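Local coordinates for acylneuraminate lyase (Mycoplasma synoviae, PDB 4N4P), which belongs to the dihydrodipicolinate synthetase family of TIM-barrel proteins and is assembled here from four copies of the chain, at residues F59-E64 / Y270-F275. Residues are numbered along the deposited sequence; the frame is centred on the assembly and turned at random.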
loop_
_atom_site.group_PDB
_atom_site.type_symbol
_atom_site.label_atom_id
_atom_site.label_comp_id
_atom_site.label_asym_id
_atom_site.label_seq_id
_atom_site.Cartn_x
_atom_site.Cartn_y
_atom_site.Cartn_z
ATOM N N PHE A 59 -2.238 -28.593 -19.579
ATOM C CA PHE A 59 -3.516 -29.214 -19.270
ATOM C C PHE A 59 -3.367 -30.722 -19.121
ATOM O O PHE A 59 -3.871 -31.312 -18.163
ATOM C CB PHE A 59 -4.514 -28.865 -20.364
ATOM C CG PHE A 59 -5.882 -29.472 -20.173
ATOM C CD1 PHE A 59 -6.560 -29.354 -18.965
ATOM C CD2 PHE A 59 -6.492 -30.139 -21.222
ATOM C CE1 PHE A 59 -7.829 -29.906 -18.819
ATOM C CE2 PHE A 59 -7.756 -30.693 -21.082
ATOM C CZ PHE A 59 -8.423 -30.574 -19.876
ATOM N N GLU A 60 -2.648 -31.338 -20.054
ATOM C CA GLU A 60 -2.372 -32.768 -19.997
ATOM C C GLU A 60 -1.540 -33.181 -18.772
ATOM O O GLU A 60 -1.787 -34.249 -18.183
ATOM C CB GLU A 60 -1.719 -33.236 -21.307
ATOM C CG GLU A 60 -2.695 -33.218 -22.497
ATOM C CD GLU A 60 -3.829 -34.240 -22.369
ATOM O OE1 GLU A 60 -3.561 -35.380 -21.908
ATOM O OE2 GLU A 60 -4.986 -33.906 -22.721
ATOM N N ASP A 61 -0.579 -32.342 -18.382
ATOM C CA ASP A 61 0.219 -32.582 -17.166
ATOM C C ASP A 61 -0.714 -32.606 -15.928
ATOM O O ASP A 61 -0.549 -33.451 -15.029
ATOM C CB ASP A 61 1.265 -31.479 -16.916
ATOM C CG ASP A 61 2.478 -31.500 -17.866
ATOM O OD1 ASP A 61 2.862 -32.553 -18.449
ATOM O OD2 ASP A 61 3.101 -30.405 -17.960
ATOM N N LYS A 62 -1.651 -31.651 -15.869
ATOM C CA LYS A 62 -2.579 -31.519 -14.727
ATOM C C LYS A 62 -3.421 -32.781 -14.560
ATOM O O LYS A 62 -3.534 -33.338 -13.463
ATOM C CB LYS A 62 -3.475 -30.294 -14.874
ATOM C CG LYS A 62 -2.709 -28.968 -14.774
ATOM C CD LYS A 62 -3.594 -27.803 -15.140
ATOM C CE LYS A 62 -2.786 -26.538 -15.386
ATOM N NZ LYS A 62 -3.677 -25.347 -15.576
ATOM N N LYS A 63 -3.970 -33.266 -15.670
ATOM C CA LYS A 63 -4.739 -34.505 -15.645
ATOM C C LYS A 63 -3.891 -35.676 -15.207
ATOM O O LYS A 63 -4.358 -36.513 -14.453
ATOM C CB LYS A 63 -5.284 -34.815 -17.036
ATOM C CG LYS A 63 -6.334 -33.880 -17.542
ATOM C CD LYS A 63 -6.334 -34.092 -19.065
ATOM C CE LYS A 63 -7.687 -33.941 -19.628
ATOM N NZ LYS A 63 -7.628 -34.194 -21.108
ATOM N N GLU A 64 -2.652 -35.748 -15.705
ATOM C CA GLU A 64 -1.763 -36.838 -15.364
ATOM C C GLU A 64 -1.420 -36.787 -13.879
ATOM O O GLU A 64 -1.441 -37.809 -13.212
ATOM C CB GLU A 64 -0.484 -36.827 -16.239
ATOM C CG GLU A 64 0.434 -38.027 -16.083
ATOM C CD GLU A 64 -0.183 -39.390 -16.440
ATOM O OE1 GLU A 64 -1.184 -39.475 -17.195
ATOM O OE2 GLU A 64 0.352 -40.391 -15.932
ATOM N N TYR A 270 12.913 -31.483 -9.790
ATOM C CA TYR A 270 13.285 -30.065 -9.795
ATOM C C TYR A 270 12.110 -29.176 -10.149
ATOM O O TYR A 270 11.059 -29.648 -10.606
ATOM C CB TYR A 270 14.480 -29.827 -10.755
ATOM C CG TYR A 270 15.697 -30.618 -10.292
ATOM C CD1 TYR A 270 16.669 -30.017 -9.502
ATOM C CD2 TYR A 270 15.818 -31.988 -10.560
ATOM C CE1 TYR A 270 17.759 -30.734 -9.025
ATOM C CE2 TYR A 270 16.905 -32.722 -10.074
ATOM C CZ TYR A 270 17.868 -32.080 -9.316
ATOM O OH TYR A 270 18.947 -32.788 -8.841
ATOM N N THR A 271 12.289 -27.880 -9.937
ATOM C CA THR A 271 11.324 -26.888 -10.380
ATOM C C THR A 271 11.458 -26.663 -11.869
ATOM O O THR A 271 12.478 -26.998 -12.452
ATOM C CB THR A 271 11.512 -25.545 -9.641
ATOM O OG1 THR A 271 12.832 -25.020 -9.879
ATOM C CG2 THR A 271 11.324 -25.769 -8.141
ATOM N N ARG A 272 10.402 -26.136 -12.472
ATOM C CA ARG A 272 10.422 -25.671 -13.857
ATOM C C ARG A 272 10.798 -24.206 -13.956
ATOM O O ARG A 272 10.616 -23.428 -13.015
ATOM C CB ARG A 272 9.057 -25.859 -14.502
ATOM C CG ARG A 272 8.927 -27.186 -15.195
ATOM C CD ARG A 272 7.603 -27.309 -15.965
ATOM N NE ARG A 272 7.565 -28.620 -16.610
ATOM C CZ ARG A 272 6.458 -29.222 -17.056
ATOM N NH1 ARG A 272 5.283 -28.633 -16.937
ATOM N NH2 ARG A 272 6.533 -30.419 -17.628
ATOM N N LYS A 273 11.312 -23.823 -15.117
ATOM C CA LYS A 273 11.520 -22.410 -15.433
ATOM C C LYS A 273 10.201 -21.651 -15.348
ATOM O O LYS A 273 9.157 -22.197 -15.694
ATOM C CB LYS A 273 12.076 -22.277 -16.849
ATOM C CG LYS A 273 13.390 -23.024 -17.064
ATOM C CD LYS A 273 13.735 -22.935 -18.563
ATOM C CE LYS A 273 14.941 -23.785 -18.906
ATOM N NZ LYS A 273 16.164 -23.161 -18.356
ATOM N N PRO A 274 10.244 -20.368 -14.926
ATOM C CA PRO A 274 11.442 -19.566 -14.676
ATOM C C PRO A 274 11.993 -19.555 -13.241
ATOM O O PRO A 274 12.815 -18.672 -12.914
ATOM C CB PRO A 274 11.003 -18.162 -15.062
ATOM C CG PRO A 274 9.514 -18.148 -14.808
ATOM C CD PRO A 274 9.018 -19.549 -14.979
ATOM N N PHE A 275 11.586 -20.519 -12.401
ATOM C CA PHE A 275 12.171 -20.633 -11.066
ATOM C C PHE A 275 13.672 -20.874 -11.160
ATOM O O PHE A 275 14.147 -21.601 -12.055
ATOM C CB PHE A 275 11.492 -21.724 -10.231
ATOM C CG PHE A 275 10.129 -21.326 -9.785
ATOM C CD1 PHE A 275 9.968 -20.363 -8.776
ATOM C CD2 PHE A 275 8.998 -21.857 -10.403
ATOM C CE1 PHE A 275 8.681 -19.958 -8.377
ATOM C CE2 PHE A 275 7.705 -21.444 -10.015
ATOM C CZ PHE A 275 7.561 -20.494 -8.998
HETATM O O HOH W 1 5.643 -32.863 -19.217
#
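At the rim of a TIM barrel, a salt bridge between Asp61 in the first turn of helix 59-73 and Arg272 in the loop before helix 280-294 illustrates how one long side chain can join elements whose backbones stay well apart. The closest CA atoms, those of Asp61 and Arg272, are 12.8 Å from each other, and the arginine spans just over half of that gap: its chain is extended from CG to NE (chi3 180°), carrying the guanidinium out to the helix. There NH1 of Arg272 donates to OD2 of Asp61 at 3.0 Å, a nearly straight bond of 166°. The oxygen lies in the guanidinium plane, at its edge, yet the two flat groups are twisted 44° against each other, and NH1 meets OD2 on its syn side, somewhat out of the carboxylate plane. NH2 of Arg272 adds a weak, bent bond to the same OD2, so one oxygen takes both nitrogens. The other, OD1 of Asp61, accepts a bond from a water at 2.9 Å, which in turn weakly accepts from NH2 of Arg272 and closes a bridge beside the direct contact. Loop carbonyls hold the guanidinium too: NH1 bonds O of Leu56, the side chain's strongest polar partner, just ahead of the helix, and NE bonds O of Gly22. The contact thus ties the start of helix 59-73, which follows strand 44-47 and packs against helix 88-100 through Phe59 and Lys63, to a loop whose Thr271 and Phe275 rest on helix 253-263.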